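DUF176 (Nitrosomonas europaea, PDB 2OMO) is a putative antibiotic biosynthesis monooxygenase, probably with oxidoreductase activity, that forms a two-chain assembly. Local coordinates at residues D35-F40 against T70-Y75; V28-K33 against D102-P107; E42-N47 against L94-T99; P55-F60 against E76-R81. All coordinates share one frame; numbering follows the deposited sequence.

Contacts 1, 2 and 4 involve strands of one antiparallel sheet, and contact 3 joins two helices packed over it. Contacts 1 and 3 are the buried ones and share helix 37-51: contact 1 seats its first turn on strand 71-78 through apolar groups and no hydrogen bond, while contact 3 joins it to helix 91-100 through an indole that donates one. Leu74 of contact 1 touches Thr44, Asn47 and Trp96 of contact 3. Contacts 2 and 4 are partly buried and rest chiefly on backbone hydrogen bonds, contact 2 between a strand end and a loop, contact 4 within a beta hairpin. Their centres lie about 23 Å apart, on opposite sides of the chain's centre.

Contact 1: D35-F40 against T70-Y75; sequences DKTEAF and TRFVLY
Phe40 and Phe72 meet with CE2 of Phe40 3.5 Å from CG of Phe72, the closest approach between helix 37-40 and strand 71-75. The rings are neither stacked nor edge-to-face: their centroids are 4.9 Å apart and their planes inclined by 51°. Yet CD2 of Phe40 lies above the centre of the Phe72 ring, which is therefore covered on that face. The Phe40 ring reaches the strand because CG stands anti to the backbone N (chi1 178°), and its edge also comes to Leu74, with CZ 4.4 Å from CD1 of Leu74. One turn earlier Thr37 turns its methyl inward, CG2 lying 3.8 Å from CG2 of Thr70, while its OG1 donates to Glu38 OE2. No hydrogen bond crosses between the segments, so the contact is chiefly apolar. Val32 touches both rings, and Leu116 of the second subunit packs on Phe72. The first turn of helix 37-51 packed on strand 71-78 is typical of a ferredoxin-like fold, as in the family's dimeric alpha+beta barrels.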
loop_
_atom_site.group_PDB
_atom_site.type_symbol
_atom_site.label_atom_id
_atom_site.label_comp_id
_atom_site.label_asym_id
_atom_site.label_seq_id
_atom_site.Cartn_x
_atom_site.Cartn_y
_atom_site.Cartn_z
ATOM N N ASP A 35 0.990 -24.448 -4.711
ATOM C CA ASP A 35 1.537 -25.300 -3.668
ATOM C C ASP A 35 2.836 -24.752 -3.036
ATOM O O ASP A 35 3.639 -25.518 -2.457
ATOM C CB ASP A 35 1.726 -26.716 -4.208
ATOM C CG ASP A 35 2.737 -26.788 -5.350
ATOM O OD1 ASP A 35 3.049 -25.765 -6.017
ATOM O OD2 ASP A 35 3.224 -27.918 -5.586
ATOM N N LYS A 36 3.032 -23.440 -3.182
ATOM C CA LYS A 36 4.188 -22.728 -2.627
ATOM C C LYS A 36 3.819 -21.483 -1.819
ATOM O O LYS A 36 4.693 -20.679 -1.452
ATOM C CB LYS A 36 5.169 -22.340 -3.730
ATOM C CG LYS A 36 5.750 -23.531 -4.496
ATOM C CD LYS A 36 6.735 -24.342 -3.618
ATOM C CE LYS A 36 7.445 -25.404 -4.418
ATOM N NZ LYS A 36 6.534 -26.530 -4.730
ATOM N N THR A 37 2.547 -21.353 -1.483
ATOM C CA THR A 37 2.117 -20.198 -0.666
ATOM C C THR A 37 2.799 -20.127 0.704
ATOM O O THR A 37 3.226 -19.036 1.114
ATOM C CB THR A 37 0.588 -20.059 -0.505
ATOM O OG1 THR A 37 0.068 -21.236 0.104
ATOM C CG2 THR A 37 -0.064 -19.866 -1.862
ATOM N N GLU A 38 2.938 -21.269 1.387
ATOM C CA GLU A 38 3.572 -21.289 2.742
ATOM C C GLU A 38 5.056 -21.046 2.566
ATOM O O GLU A 38 5.654 -20.313 3.337
ATOM C CB GLU A 38 3.301 -22.591 3.510
ATOM C CG GLU A 38 1.790 -22.946 3.609
ATOM C CD GLU A 38 0.923 -21.733 3.833
ATOM O OE1 GLU A 38 1.046 -21.115 4.911
ATOM O OE2 GLU A 38 0.106 -21.384 2.920
ATOM N N ALA A 39 5.640 -21.648 1.523
ATOM C CA ALA A 39 7.052 -21.470 1.236
ATOM C C ALA A 39 7.314 -19.983 0.956
ATOM O O ALA A 39 8.290 -19.393 1.455
ATOM C CB ALA A 39 7.471 -22.330 0.046
ATOM N N PHE A 40 6.426 -19.377 0.173
ATOM C CA PHE A 40 6.616 -17.978 -0.177
ATOM C C PHE A 40 6.493 -17.060 1.052
ATOM O O PHE A 40 7.322 -16.136 1.205
ATOM C CB PHE A 40 5.633 -17.545 -1.244
ATOM C CG PHE A 40 5.753 -16.071 -1.620
ATOM C CD1 PHE A 40 6.742 -15.665 -2.506
ATOM C CD2 PHE A 40 4.864 -15.128 -1.116
ATOM C CE1 PHE A 40 6.849 -14.303 -2.916
ATOM C CE2 PHE A 40 4.968 -13.782 -1.503
ATOM C CZ PHE A 40 5.975 -13.382 -2.390
ATOM N N THR A 70 -3.183 -17.134 -2.963
ATOM C CA THR A 70 -1.995 -17.194 -3.830
ATOM C C THR A 70 -1.544 -15.782 -4.250
ATOM O O THR A 70 -0.527 -15.628 -4.917
ATOM C CB THR A 70 -2.184 -18.094 -5.093
ATOM O OG1 THR A 70 -3.184 -17.508 -5.942
ATOM C CG2 THR A 70 -2.540 -19.566 -4.684
ATOM N N ARG A 71 -2.312 -14.766 -3.852
ATOM C CA ARG A 71 -2.036 -13.408 -4.263
ATOM C C ARG A 71 -1.484 -12.629 -3.102
ATOM O O ARG A 71 -2.115 -12.549 -2.038
ATOM C CB ARG A 71 -3.262 -12.719 -4.872
ATOM C CG ARG A 71 -3.927 -13.525 -6.010
ATOM C CD ARG A 71 -2.893 -14.003 -6.926
ATOM N NE ARG A 71 -3.435 -14.752 -8.051
ATOM C CZ ARG A 71 -3.720 -14.175 -9.203
ATOM N NH1 ARG A 71 -3.526 -12.873 -9.317
ATOM N NH2 ARG A 71 -4.190 -14.883 -10.224
ATOM N N PHE A 72 -0.274 -12.115 -3.299
ATOM C CA PHE A 72 0.403 -11.318 -2.254
ATOM C C PHE A 72 0.769 -9.931 -2.712
ATOM O O PHE A 72 0.981 -9.679 -3.918
ATOM C CB PHE A 72 1.706 -12.018 -1.795
ATOM C CG PHE A 72 1.466 -13.350 -1.137
ATOM C CD1 PHE A 72 1.339 -13.430 0.257
ATOM C CD2 PHE A 72 1.298 -14.519 -1.914
ATOM C CE1 PHE A 72 1.094 -14.705 0.884
ATOM C CE2 PHE A 72 1.067 -15.788 -1.303
ATOM C CZ PHE A 72 0.963 -15.862 0.110
ATOM N N VAL A 73 0.931 -9.047 -1.739
ATOM C CA VAL A 73 1.468 -7.680 -2.001
ATOM C C VAL A 73 2.590 -7.397 -0.997
ATOM O O VAL A 73 2.430 -7.679 0.214
ATOM C CB VAL A 73 0.382 -6.609 -1.830
ATOM C CG1 VAL A 73 1.011 -5.171 -1.627
ATOM C CG2 VAL A 73 -0.592 -6.639 -3.014
ATOM N N LEU A 74 3.726 -6.897 -1.486
ATOM C CA LEU A 74 4.734 -6.281 -0.632
ATOM C C LEU A 74 4.607 -4.758 -0.805
ATOM O O LEU A 74 4.809 -4.232 -1.893
ATOM C CB LEU A 74 6.169 -6.704 -1.024
ATOM C CG LEU A 74 6.441 -8.232 -0.914
ATOM C CD1 LEU A 74 5.908 -9.008 -2.138
ATOM C CD2 LEU A 74 7.957 -8.578 -0.675
ATOM N N TYR A 75 4.310 -4.076 0.291
ATOM C CA TYR A 75 4.135 -2.640 0.303
ATOM C C TYR A 75 5.412 -2.038 0.892
ATOM O O TYR A 75 5.600 -1.996 2.116
ATOM C CB TYR A 75 2.881 -2.293 1.110
ATOM C CG TYR A 75 2.553 -0.827 1.200
ATOM C CD1 TYR A 75 1.874 -0.165 0.154
ATOM C CD2 TYR A 75 2.916 -0.099 2.306
ATOM C CE1 TYR A 75 1.582 1.187 0.240
ATOM C CE2 TYR A 75 2.635 1.273 2.404
ATOM C CZ TYR A 75 1.964 1.908 1.349
ATOM O OH TYR A 75 1.621 3.253 1.397
#

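Contact 2: V28-K33 against D102-P107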
loop_
_atom_site.group_PDB
_atom_site.type_symbol
_atom_site.label_atom_id
_atom_site.label_comp_id
_atom_site.label_asym_id
_atom_site.label_seq_id
_atom_site.Cartn_x
_atom_site.Cartn_y
_atom_site.Cartn_z
ATOM N N VAL A 28 4.382 -4.036 -4.620
ATOM C CA VAL A 28 4.834 -5.188 -5.397
ATOM C C VAL A 28 3.766 -6.265 -5.361
ATOM O O VAL A 28 3.376 -6.712 -4.281
ATOM C CB VAL A 28 6.199 -5.734 -4.930
ATOM C CG1 VAL A 28 6.573 -6.995 -5.758
ATOM C CG2 VAL A 28 7.286 -4.583 -5.034
ATOM N N TYR A 29 3.305 -6.675 -6.538
ATOM C CA TYR A 29 2.271 -7.703 -6.659
ATOM C C TYR A 29 2.870 -9.049 -7.040
ATOM O O TYR A 29 3.588 -9.164 -8.035
ATOM C CB TYR A 29 1.221 -7.301 -7.679
ATOM C CG TYR A 29 0.525 -6.002 -7.377
ATOM C CD1 TYR A 29 -0.668 -6.000 -6.676
ATOM C CD2 TYR A 29 1.062 -4.771 -7.812
ATOM C CE1 TYR A 29 -1.354 -4.763 -6.381
ATOM C CE2 TYR A 29 0.425 -3.556 -7.502
ATOM C CZ TYR A 29 -0.796 -3.566 -6.811
ATOM O OH TYR A 29 -1.451 -2.400 -6.508
ATOM N N ALA A 30 2.575 -10.066 -6.244
ATOM C CA ALA A 30 3.134 -11.399 -6.504
ATOM C C ALA A 30 2.035 -12.446 -6.555
ATOM O O ALA A 30 1.245 -12.545 -5.616
ATOM C CB ALA A 30 4.154 -11.791 -5.451
ATOM N N SER A 31 2.010 -13.215 -7.646
ATOM C CA SER A 31 1.103 -14.373 -7.788
ATOM C C SER A 31 2.002 -15.612 -7.673
ATOM O O SER A 31 2.990 -15.765 -8.411
ATOM C CB SER A 31 0.334 -14.378 -9.125
ATOM O OG SER A 31 -0.449 -13.197 -9.247
ATOM N N VAL A 32 1.668 -16.448 -6.711
ATOM C CA VAL A 32 2.502 -17.548 -6.278
ATOM C C VAL A 32 1.840 -18.848 -6.736
ATOM O O VAL A 32 0.618 -18.935 -6.785
ATOM C CB VAL A 32 2.663 -17.528 -4.700
ATOM C CG1 VAL A 32 3.415 -18.738 -4.189
ATOM C CG2 VAL A 32 3.359 -16.246 -4.235
ATOM N N LYS A 33 2.666 -19.844 -7.080
ATOM C CA LYS A 33 2.191 -21.195 -7.390
ATOM C C LYS A 33 1.390 -21.743 -6.216
ATOM O O LYS A 33 1.733 -21.565 -5.076
ATOM C CB LYS A 33 3.339 -22.141 -7.775
ATOM C CG LYS A 33 3.948 -21.756 -9.141
ATOM C CD LYS A 33 5.059 -22.718 -9.567
ATOM C CE LYS A 33 5.750 -22.205 -10.834
ATOM N NZ LYS A 33 7.037 -22.925 -11.051
ATOM N N ASP A 102 11.344 -19.549 -8.577
ATOM C CA ASP A 102 10.674 -20.724 -9.109
ATOM C C ASP A 102 9.262 -20.922 -8.570
ATOM O O ASP A 102 8.539 -21.821 -9.044
ATOM C CB ASP A 102 11.525 -21.974 -8.865
ATOM C CG ASP A 102 12.805 -21.966 -9.689
ATOM O OD1 ASP A 102 12.787 -21.378 -10.795
ATOM O OD2 ASP A 102 13.812 -22.546 -9.226
ATOM N N TRP A 103 8.867 -20.091 -7.598
ATOM C CA TRP A 103 7.560 -20.226 -6.986
ATOM C C TRP A 103 6.573 -19.227 -7.548
ATOM O O TRP A 103 5.386 -19.278 -7.216
ATOM C CB TRP A 103 7.614 -20.089 -5.462
ATOM C CG TRP A 103 8.630 -21.026 -4.749
ATOM C CD1 TRP A 103 9.166 -22.223 -5.208
ATOM C CD2 TRP A 103 9.219 -20.800 -3.471
ATOM N NE1 TRP A 103 10.045 -22.732 -4.284
ATOM C CE2 TRP A 103 10.088 -21.889 -3.206
ATOM C CE3 TRP A 103 9.093 -19.783 -2.511
ATOM C CZ2 TRP A 103 10.838 -21.981 -2.023
ATOM C CZ3 TRP A 103 9.846 -19.889 -1.332
ATOM C CH2 TRP A 103 10.693 -20.974 -1.103
HETATM N N MSE A 104 7.043 -18.315 -8.401
HETATM C CA MSE A 104 6.137 -17.327 -9.044
HETATM C C MSE A 104 5.284 -18.003 -10.105
HETATM O O MSE A 104 5.802 -18.790 -10.936
HETATM C CB MSE A 104 6.935 -16.191 -9.692
HETATM C CG MSE A 104 7.878 -15.517 -8.733
HETATM SE SE MSE A 104 6.872 -14.691 -7.251
HETATM C CE MSE A 104 7.006 -16.069 -6.009
ATOM N N ALA A 105 3.978 -17.742 -10.081
ATOM C CA ALA A 105 3.100 -18.305 -11.111
ATOM C C ALA A 105 3.169 -17.416 -12.379
ATOM O O ALA A 105 2.783 -17.835 -13.480
ATOM C CB ALA A 105 1.675 -18.383 -10.598
ATOM N N GLU A 106 3.681 -16.204 -12.199
ATOM C CA GLU A 106 3.903 -15.233 -13.281
ATOM C C GLU A 106 4.829 -14.117 -12.757
ATOM O O GLU A 106 5.030 -14.028 -11.538
ATOM C CB GLU A 106 2.575 -14.643 -13.738
ATOM C CG GLU A 106 1.947 -13.712 -12.727
ATOM C CD GLU A 106 0.626 -13.104 -13.194
ATOM O OE1 GLU A 106 0.498 -12.784 -14.403
ATOM O OE2 GLU A 106 -0.285 -12.926 -12.336
ATOM N N PRO A 107 5.418 -13.291 -13.665
ATOM C CA PRO A 107 6.308 -12.221 -13.211
ATOM C C PRO A 107 5.652 -11.300 -12.185
ATOM O O PRO A 107 4.516 -10.880 -12.365
ATOM C CB PRO A 107 6.559 -11.396 -14.476
ATOM C CG PRO A 107 6.389 -12.384 -15.613
ATOM C CD PRO A 107 5.321 -13.354 -15.144
HETATM O O HOH W 1 1.975 -10.186 -10.598
HETATM O O HOH W 2 3.733 -12.486 -9.763
#
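Lys33 and Trp103 pair through their backbones, Lys33 N donating to Trp103 O at 2.8 Å, almost straight at 178°, and Ala105 N donates to Ser31 O at 2.8 Å (164°). These bonds flank a single beta bridge between Val32 and Met104, just beyond Ser31 of strand 24-31, an inner strand of the ferredoxin-like sheet. Along the loop, Lys33 CB and CG lie against Trp103 O, CD passes on to Asp102 O, and CE comes close to both Asp102 O and Met104 O. With the chain extended beyond CG (chi2 -178°), NZ arrives at Asp102 O, 2.7 Å away, and gives it a hydrogen bond tilted from the carbonyl plane. The ammonium group thus holds a backbone oxygen at the solvent-exposed side of the contact. On the inner side, selenomethionine Met104 bends at chi2 and chi3, bringing CE to 4.1 Å from CG2 of Val32 and SE to 4.4 Å from CB of Ala30; Phe40 of helix 37-51 touches all three residues. Of two waters beyond the bridge, one joins Tyr29 O to Pro107 O and the other accepts from Ser31 N at 2.8 Å while donating to Glu106 O at 2.7 Å.

Contact 3: E42-N47 against L94-T99; sequences EATRMN and LTWRDT
Trp96 carries the contact between helices 42-47 and 94-99, meeting Thr44, Asn47 and Ala43 with different parts of its indole. The two segments run nearly antiparallel, with axes 9.4 Å apart, and their backbones come nearest at Ala43 and Trp96. The one hydrogen bond across them goes from Trp96 NE1 to Thr44 OG1, 3.0 Å long and 169° at the hydrogen; OG1 lies close to the ring plane. A chi1 of 176° swings the indole of Trp96 away from its own backbone N and toward helix 42-47, where NE1 can make this bond. Thr44 OG1 is also bonded to Phe40 O, one turn back in its own helix, which fixes the hydroxyl's position. Over one face of the indole, near CG and CD2, lies ND2 of Asn47, 3.4 Å from Trp96 CG, with the amide plane turned 47° from the ring. At the ring edge, CD1 comes within 3.5 Å of Ala43 O. Apolar contact is slight: Ala43 CB lies 4.1 Å from Thr99 CG2 and 4.4 Å from Trp96 CD1. Leu74 of strand 71-78 touches both Thr44 and Trp96, placing the pair over the sheet. The buried indole N-H is thus satisfied by the neighbouring helix, and this directional bond, with the amide over the ring, probably fixes the rotation of the indole.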
loop_
_atom_site.group_PDB
_atom_site.type_symbol
_atom_site.label_atom_id
_atom_site.label_comp_id
_atom_site.label_asym_id
_atom_site.label_seq_id
_atom_site.Cartn_x
_atom_site.Cartn_y
_atom_site.Cartn_z
ATOM N N GLU A 42 7.186 -17.799 4.134
ATOM C CA GLU A 42 8.313 -17.972 5.027
ATOM C C GLU A 42 9.534 -17.201 4.500
ATOM O O GLU A 42 10.251 -16.560 5.257
ATOM C CB GLU A 42 8.592 -19.477 5.167
ATOM C CG GLU A 42 9.916 -19.884 5.765
ATOM C CD GLU A 42 9.957 -21.434 5.870
ATOM O OE1 GLU A 42 9.759 -22.107 4.824
ATOM O OE2 GLU A 42 10.137 -21.946 6.985
ATOM N N ALA A 43 9.777 -17.312 3.201
ATOM C CA ALA A 43 10.885 -16.609 2.551
ATOM C C ALA A 43 10.676 -15.092 2.667
ATOM O O ALA A 43 11.621 -14.347 2.940
ATOM C CB ALA A 43 11.013 -17.050 1.077
ATOM N N THR A 44 9.426 -14.648 2.508
ATOM C CA THR A 44 9.134 -13.216 2.556
ATOM C C THR A 44 9.209 -12.685 4.004
ATOM O O THR A 44 9.554 -11.512 4.220
ATOM C CB THR A 44 7.775 -12.908 1.866
ATOM O OG1 THR A 44 7.800 -13.473 0.554
ATOM C CG2 THR A 44 7.520 -11.404 1.791
ATOM N N ARG A 45 8.957 -13.543 4.991
ATOM C CA ARG A 45 9.116 -13.164 6.405
ATOM C C ARG A 45 10.553 -12.688 6.648
ATOM O O ARG A 45 10.791 -11.665 7.300
ATOM C CB ARG A 45 8.777 -14.360 7.326
ATOM C CG ARG A 45 8.925 -14.073 8.828
ATOM C CD ARG A 45 8.668 -15.337 9.665
ATOM N NE ARG A 45 9.602 -15.472 10.779
ATOM C CZ ARG A 45 10.424 -16.510 10.963
ATOM N NH1 ARG A 45 11.233 -16.543 12.013
ATOM N NH2 ARG A 45 10.440 -17.523 10.102
HETATM N N MSE A 46 11.513 -13.463 6.136
HETATM C CA MSE A 46 12.921 -13.179 6.313
HETATM C C MSE A 46 13.287 -11.859 5.671
HETATM O O MSE A 46 14.049 -11.060 6.250
HETATM C CB MSE A 46 13.751 -14.304 5.687
HETATM C CG MSE A 46 13.251 -15.668 6.086
HETATM SE SE MSE A 46 13.745 -16.079 7.909
HETATM C CE MSE A 46 12.302 -15.284 8.920
ATOM N N ASN A 47 12.779 -11.640 4.457
ATOM C CA ASN A 47 12.972 -10.367 3.740
ATOM C C ASN A 47 12.415 -9.181 4.572
ATOM O O ASN A 47 13.113 -8.200 4.820
ATOM C CB ASN A 47 12.279 -10.492 2.367
ATOM C CG ASN A 47 12.560 -9.302 1.412
ATOM O OD1 ASN A 47 13.292 -8.401 1.739
ATOM N ND2 ASN A 47 11.947 -9.333 0.215
ATOM N N LEU A 94 18.505 -10.170 -2.312
ATOM C CA LEU A 94 19.074 -11.065 -3.312
ATOM C C LEU A 94 18.740 -12.514 -2.996
ATOM O O LEU A 94 18.392 -13.285 -3.903
ATOM C CB LEU A 94 20.599 -10.845 -3.426
ATOM C CG LEU A 94 20.983 -9.417 -3.921
ATOM C CD1 LEU A 94 22.473 -9.122 -3.680
ATOM C CD2 LEU A 94 20.585 -9.105 -5.381
ATOM N N THR A 95 18.828 -12.880 -1.717
ATOM C CA THR A 95 18.413 -14.202 -1.250
ATOM C C THR A 95 16.929 -14.490 -1.547
ATOM O O THR A 95 16.588 -15.540 -2.086
ATOM C CB THR A 95 18.712 -14.365 0.261
ATOM O OG1 THR A 95 20.138 -14.350 0.461
ATOM C CG2 THR A 95 18.136 -15.675 0.799
ATOM N N TRP A 96 16.065 -13.551 -1.168
ATOM C CA TRP A 96 14.648 -13.656 -1.393
ATOM C C TRP A 96 14.369 -13.840 -2.893
ATOM O O TRP A 96 13.696 -14.795 -3.283
ATOM C CB TRP A 96 13.952 -12.415 -0.811
ATOM C CG TRP A 96 12.491 -12.377 -1.082
ATOM C CD1 TRP A 96 11.499 -12.946 -0.318
ATOM C CD2 TRP A 96 11.851 -11.750 -2.190
ATOM N NE1 TRP A 96 10.266 -12.680 -0.892
ATOM C CE2 TRP A 96 10.463 -11.976 -2.059
ATOM C CE3 TRP A 96 12.317 -11.026 -3.299
ATOM C CZ2 TRP A 96 9.528 -11.465 -2.984
ATOM C CZ3 TRP A 96 11.390 -10.515 -4.219
ATOM C CH2 TRP A 96 10.013 -10.737 -4.053
ATOM N N ARG A 97 14.898 -12.940 -3.725
ATOM C CA ARG A 97 14.664 -12.959 -5.160
ATOM C C ARG A 97 15.035 -14.322 -5.769
ATOM O O ARG A 97 14.234 -14.917 -6.484
ATOM C CB ARG A 97 15.458 -11.835 -5.849
ATOM C CG ARG A 97 15.226 -11.702 -7.341
ATOM C CD ARG A 97 16.363 -10.899 -7.948
ATOM N NE ARG A 97 17.611 -11.657 -7.807
ATOM C CZ ARG A 97 18.831 -11.219 -8.141
ATOM N NH1 ARG A 97 18.996 -9.992 -8.627
ATOM N NH2 ARG A 97 19.893 -12.015 -7.990
ATOM N N ASP A 98 16.233 -14.810 -5.459
ATOM C CA ASP A 98 16.659 -16.141 -5.937
ATOM C C ASP A 98 15.775 -17.268 -5.402
ATOM O O ASP A 98 15.472 -18.213 -6.132
ATOM C CB ASP A 98 18.110 -16.411 -5.563
ATOM C CG ASP A 98 19.071 -15.506 -6.275
ATOM O OD1 ASP A 98 18.631 -14.700 -7.137
ATOM O OD2 ASP A 98 20.288 -15.618 -5.985
ATOM N N THR A 99 15.373 -17.168 -4.140
ATOM C CA THR A 99 14.575 -18.213 -3.489
ATOM C C THR A 99 13.160 -18.384 -4.077
ATOM O O THR A 99 12.709 -19.538 -4.348
ATOM C CB THR A 99 14.542 -17.990 -1.969
ATOM O OG1 THR A 99 15.888 -18.002 -1.474
ATOM C CG2 THR A 99 13.767 -19.100 -1.231
#

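Contact 4: P55-F60 against E76-R81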
loop_
_atom_site.group_PDB
_atom_site.type_symbol
_atom_site.label_atom_id
_atom_site.label_comp_id
_atom_site.label_asym_id
_atom_site.label_seq_id
_atom_site.Cartn_x
_atom_site.Cartn_y
_atom_site.Cartn_z
ATOM N N PRO A 55 17.974 1.534 6.641
ATOM C CA PRO A 55 17.846 2.968 6.913
ATOM C C PRO A 55 16.736 3.616 6.019
ATOM O O PRO A 55 16.686 3.423 4.783
ATOM C CB PRO A 55 19.243 3.536 6.584
ATOM C CG PRO A 55 20.188 2.310 6.607
ATOM C CD PRO A 55 19.291 1.183 6.067
ATOM N N GLY A 56 15.844 4.350 6.669
ATOM C CA GLY A 56 14.808 5.061 5.919
ATOM C C GLY A 56 13.607 4.205 5.551
ATOM O O GLY A 56 12.665 4.716 4.931
ATOM N N ASN A 57 13.600 2.912 5.914
ATOM C CA ASN A 57 12.353 2.106 5.705
ATOM C C ASN A 57 11.211 2.624 6.567
ATOM O O ASN A 57 11.405 2.872 7.765
ATOM C CB ASN A 57 12.528 0.626 6.028
ATOM C CG ASN A 57 11.327 -0.170 5.611
ATOM O OD1 ASN A 57 10.557 -0.586 6.447
ATOM N ND2 ASN A 57 11.132 -0.330 4.300
HETATM N N MSE A 58 10.044 2.824 5.953
HETATM C CA MSE A 58 8.857 3.290 6.644
HETATM C C MSE A 58 7.761 2.235 6.697
HETATM O O MSE A 58 6.954 2.211 7.639
HETATM C CB MSE A 58 8.325 4.528 5.956
HETATM C CG MSE A 58 9.353 5.593 6.052
HETATM SE SE MSE A 58 8.700 7.282 5.466
HETATM C CE MSE A 58 7.287 7.587 6.827
ATOM N N ARG A 59 7.715 1.361 5.693
ATOM C CA ARG A 59 6.882 0.160 5.801
ATOM C C ARG A 59 7.493 -0.899 4.929
ATOM O O ARG A 59 8.098 -0.591 3.897
ATOM C CB ARG A 59 5.441 0.367 5.229
ATOM C CG ARG A 59 4.529 1.401 5.861
ATOM C CD ARG A 59 4.672 2.812 5.328
ATOM N NE ARG A 59 3.573 3.692 5.809
ATOM C CZ ARG A 59 3.530 4.259 7.004
ATOM N NH1 ARG A 59 4.524 4.036 7.866
ATOM N NH2 ARG A 59 2.502 5.031 7.348
ATOM N N PHE A 60 7.252 -2.152 5.305
ATOM C CA PHE A 60 7.607 -3.280 4.455
ATOM C C PHE A 60 6.532 -4.321 4.751
ATOM O O PHE A 60 6.805 -5.457 5.142
ATOM C CB PHE A 60 9.033 -3.789 4.726
ATOM C CG PHE A 60 9.664 -4.426 3.510
ATOM C CD1 PHE A 60 10.397 -3.656 2.586
ATOM C CD2 PHE A 60 9.477 -5.800 3.269
ATOM C CE1 PHE A 60 10.932 -4.260 1.428
ATOM C CE2 PHE A 60 10.025 -6.426 2.135
ATOM C CZ PHE A 60 10.740 -5.675 1.201
ATOM N N GLU A 76 6.274 -1.549 -0.003
ATOM C CA GLU A 76 7.644 -1.196 0.368
ATOM C C GLU A 76 7.794 0.339 0.252
ATOM O O GLU A 76 7.868 0.868 -0.853
ATOM C CB GLU A 76 8.590 -1.909 -0.598
ATOM C CG GLU A 76 8.259 -3.400 -0.793
ATOM C CD GLU A 76 9.269 -4.134 -1.703
ATOM O OE1 GLU A 76 10.169 -3.492 -2.284
ATOM O OE2 GLU A 76 9.118 -5.368 -1.861
ATOM N N ALA A 77 7.814 1.015 1.401
ATOM C CA ALA A 77 7.788 2.467 1.515
ATOM C C ALA A 77 9.097 2.897 2.173
ATOM O O ALA A 77 9.482 2.333 3.216
ATOM C CB ALA A 77 6.611 2.905 2.390
ATOM N N TYR A 78 9.779 3.888 1.573
ATOM C CA TYR A 78 10.976 4.463 2.181
ATOM C C TYR A 78 10.881 5.986 2.255
ATOM O O TYR A 78 10.160 6.641 1.452
ATOM C CB TYR A 78 12.227 4.068 1.380
ATOM C CG TYR A 78 12.521 2.586 1.414
ATOM C CD1 TYR A 78 13.540 2.076 2.256
ATOM C CD2 TYR A 78 11.796 1.691 0.612
ATOM C CE1 TYR A 78 13.822 0.703 2.316
ATOM C CE2 TYR A 78 12.078 0.296 0.662
ATOM C CZ TYR A 78 13.080 -0.174 1.510
ATOM O OH TYR A 78 13.316 -1.526 1.529
ATOM N N LYS A 79 11.633 6.561 3.199
ATOM C CA LYS A 79 11.759 8.020 3.288
ATOM C C LYS A 79 12.204 8.655 1.963
ATOM O O LYS A 79 11.678 9.689 1.571
ATOM C CB LYS A 79 12.761 8.422 4.392
ATOM C CG LYS A 79 12.236 8.114 5.810
ATOM C CD LYS A 79 13.219 8.389 6.941
ATOM C CE LYS A 79 12.539 8.152 8.309
ATOM N NZ LYS A 79 12.134 6.721 8.493
ATOM N N THR A 80 13.175 8.038 1.294
ATOM C CA THR A 80 13.739 8.551 0.048
ATOM C C THR A 80 13.935 7.486 -1.001
ATOM O O THR A 80 14.070 6.264 -0.709
ATOM C CB THR A 80 15.143 9.220 0.259
ATOM O OG1 THR A 80 16.119 8.208 0.548
ATOM C CG2 THR A 80 15.091 10.258 1.371
ATOM N N ARG A 81 13.952 7.942 -2.250
ATOM C CA ARG A 81 14.178 7.030 -3.357
ATOM C C ARG A 81 15.511 6.298 -3.198
ATOM O O ARG A 81 15.628 5.135 -3.545
ATOM C CB ARG A 81 14.180 7.738 -4.728
ATOM C CG ARG A 81 14.211 6.674 -5.832
ATOM C CD ARG A 81 14.608 7.102 -7.225
ATOM N NE ARG A 81 13.836 8.212 -7.716
ATOM C CZ ARG A 81 13.157 8.262 -8.871
ATOM N NH1 ARG A 81 13.090 7.237 -9.718
ATOM N NH2 ARG A 81 12.552 9.391 -9.170
#
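Strands 57-60 and 76-78 run antiparallel, 172° between directions, and a classic beta bulge interrupts their register: Met58 N and Arg59 N both donate to Ala77 O, at 2.8 and 3.2 Å, from the same face of its plane. Ala77 N returns a bond to Arg59 O, and Lys79 N meets Gly56 O at 2.7 Å. Asn57, Phe60, Glu76 and Tyr78 share one side of the sheet. There Asn57 puts ND2 over the Tyr78 ring, 3.4 Å from CZ, its amide turned 77° from the ring, while the same ND2 donates to Arg59 O. This bulge lies in the hairpin joining strands 57-65 and 71-78, at the ends away from its turn. Glu76 lies beside Phe60 with its CG over the ring face, a CH-pi contact 4.0 Å from the centroid. On the other side, Arg59 bends at chi2 (87°) to bring CD within 3.5 Å of Ala77 CB, and its NE forms a salt bridge with Asp61 of the second subunit.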